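Local coordinates for protein Bcl-2 homolog (Gene 16?) (Murid herpesvirus 4, PDB 4MI8) that protects infected cells from apoptosis, contributing to viral latency, interacts with host BAK1 and BAX, and binds host BECN1 to inhibit autophagy, contributing to chronic infection, at residues Phe123-Asn127 / Asn128-His132. Sequence-based numbering, arbitrary orientation.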
loop_
_atom_site.group_PDB
_atom_site.type_symbol
_atom_site.label_atom_id
_atom_site.label_comp_id
_atom_site.label_asym_id
_atom_site.label_seq_id
_atom_site.Cartn_x
_atom_site.Cartn_y
_atom_site.Cartn_z
ATOM N N PHE A 123 0.444 10.105 4.823
ATOM C CA PHE A 123 1.525 10.137 3.912
ATOM C C PHE A 123 0.985 10.295 2.509
ATOM O O PHE A 123 1.503 11.101 1.747
ATOM C CB PHE A 123 2.395 8.883 4.057
ATOM C CG PHE A 123 3.628 8.938 3.226
ATOM C CD1 PHE A 123 3.537 8.793 1.837
ATOM C CD2 PHE A 123 4.884 9.232 3.811
ATOM C CE1 PHE A 123 4.664 8.897 1.015
ATOM C CE2 PHE A 123 6.020 9.295 3.001
ATOM C CZ PHE A 123 5.920 9.120 1.599
ATOM N N PHE A 124 -0.046 9.503 2.150
ATOM C CA PHE A 124 -0.600 9.581 0.799
ATOM C C PHE A 124 -0.995 11.055 0.543
ATOM O O PHE A 124 -0.634 11.643 -0.484
ATOM C CB PHE A 124 -1.830 8.681 0.716
ATOM C CG PHE A 124 -2.365 8.494 -0.656
ATOM C CD1 PHE A 124 -3.218 9.416 -1.234
ATOM C CD2 PHE A 124 -2.026 7.330 -1.373
ATOM C CE1 PHE A 124 -3.741 9.209 -2.502
ATOM C CE2 PHE A 124 -2.513 7.108 -2.631
ATOM C CZ PHE A 124 -3.384 8.022 -3.193
ATOM N N ILE A 125 -1.755 11.632 1.466
ATOM C CA ILE A 125 -2.197 13.018 1.281
ATOM C C ILE A 125 -1.069 14.055 1.382
ATOM O O ILE A 125 -0.871 14.795 0.426
ATOM C CB ILE A 125 -3.408 13.390 2.142
ATOM C CG1 ILE A 125 -4.563 12.412 1.829
ATOM C CG2 ILE A 125 -3.812 14.826 1.841
ATOM C CD1 ILE A 125 -5.814 12.585 2.655
ATOM N N GLU A 126 -0.309 14.068 2.479
ATOM C CA GLU A 126 0.754 15.066 2.644
ATOM C C GLU A 126 1.692 15.046 1.447
ATOM O O GLU A 126 2.149 16.100 1.031
ATOM C CB GLU A 126 1.507 14.914 3.967
ATOM C CG GLU A 126 0.859 15.696 5.114
ATOM C CD GLU A 126 0.593 14.862 6.391
ATOM O OE1 GLU A 126 1.530 14.163 6.850
ATOM O OE2 GLU A 126 -0.549 14.900 6.963
ATOM N N ASN A 127 1.914 13.872 0.843
ATOM C CA ASN A 127 2.769 13.780 -0.344
ATOM C C ASN A 127 2.046 13.951 -1.654
ATOM O O ASN A 127 2.634 13.806 -2.714
ATOM C CB ASN A 127 3.628 12.501 -0.353
ATOM C CG ASN A 127 4.749 12.568 0.670
ATOM O OD1 ASN A 127 5.903 12.918 0.329
ATOM N ND2 ASN A 127 4.407 12.333 1.952
ATOM N N ASN A 128 0.769 14.262 -1.603
ATOM C CA ASN A 128 -0.007 14.361 -2.834
ATOM C C ASN A 128 0.138 13.141 -3.745
ATOM O O ASN A 128 0.273 13.272 -4.942
ATOM C CB ASN A 128 0.347 15.663 -3.559
ATOM C CG ASN A 128 -0.655 16.038 -4.641
ATOM O OD1 ASN A 128 -1.831 15.672 -4.591
ATOM N ND2 ASN A 128 -0.181 16.773 -5.634
ATOM N N LEU A 129 0.123 11.940 -3.180
ATOM C CA LEU A 129 0.116 10.707 -4.032
ATOM C C LEU A 129 -1.076 10.588 -4.984
ATOM O O LEU A 129 -0.995 9.891 -5.990
ATOM C CB LEU A 129 0.264 9.425 -3.200
ATOM C CG LEU A 129 1.661 9.431 -2.569
ATOM C CD1 LEU A 129 1.952 8.058 -2.018
ATOM C CD2 LEU A 129 2.796 9.877 -3.521
ATOM N N MET A 130 -2.184 11.257 -4.657
ATOM C CA MET A 130 -3.391 11.231 -5.513
ATOM C C MET A 130 -3.033 11.758 -6.863
ATOM O O MET A 130 -3.620 11.328 -7.857
ATOM C CB MET A 130 -4.527 12.089 -4.967
ATOM C CG MET A 130 -4.053 13.338 -4.270
ATOM S SD MET A 130 -4.403 13.172 -2.520
ATOM C CE MET A 130 -2.841 12.898 -1.694
ATOM N N ASN A 131 -2.038 12.660 -6.877
ATOM C CA ASN A 131 -1.469 13.228 -8.105
ATOM C C ASN A 131 -0.956 12.234 -9.170
ATOM O O ASN A 131 -0.927 12.589 -10.345
ATOM C CB ASN A 131 -0.315 14.160 -7.747
ATOM C CG ASN A 131 -0.400 15.494 -8.454
ATOM O OD1 ASN A 131 0.568 15.982 -9.101
ATOM N ND2 ASN A 131 -1.562 16.116 -8.322
ATOM N N HIS A 132 -0.563 11.036 -8.773
ATOM C CA HIS A 132 0.062 10.093 -9.675
ATOM C C HIS A 132 -0.644 8.769 -9.797
ATOM O O HIS A 132 -0.013 7.730 -9.949
ATOM C CB HIS A 132 1.466 9.859 -9.201
ATOM C CG HIS A 132 2.402 10.978 -9.495
ATOM N ND1 HIS A 132 2.673 11.929 -8.614
ATOM C CD2 HIS A 132 3.153 11.259 -10.616
ATOM C CE1 HIS A 132 3.545 12.782 -9.136
ATOM N NE2 HIS A 132 3.846 12.365 -10.359
#
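Leu129 folds back over Phe124 where helix 111-126 ends, its CB 3.6 Å from the ring centroid and almost on the ring normal, a CH-pi contact. With chi1 at -171° the Phe124 ring swings away from its backbone N to lie against the returning chain. At the ring's edge lies Met130 SD, 5.2 Å from the centroid, a Met-aromatic contact; the placement of its methyl is doubtful. Leu129 CD1 also meets the edge of the Phe123 ring, at CE1, 4.2 Å away. This is the tight, buried side: Trp11 and Phe92 pack on Phe124, while Ile89 and Phe80 meet Leu129.

The backbone reversal is a Schellman motif. Asn128 takes positive phi (51°) and its N hydrogen-bonds to Ile125 O at 2.7 Å; Leu129 N hydrogen-bonds to Phe124 O, whose position is less sure. Asn127 ND2 hydrogen-bonds to Phe123 O, which the Asn127 backbone N also uses, and sits over the face of the Phe123 ring.

The other side is looser: exposed Glu126 points away, and the ends of partly exposed Asn127 and Asn128 lead away. Backbone hydrogen bonds thus close the helix end while apolar contacts tuck the departing chain against the hydrophobic core of this Bcl-2 fold.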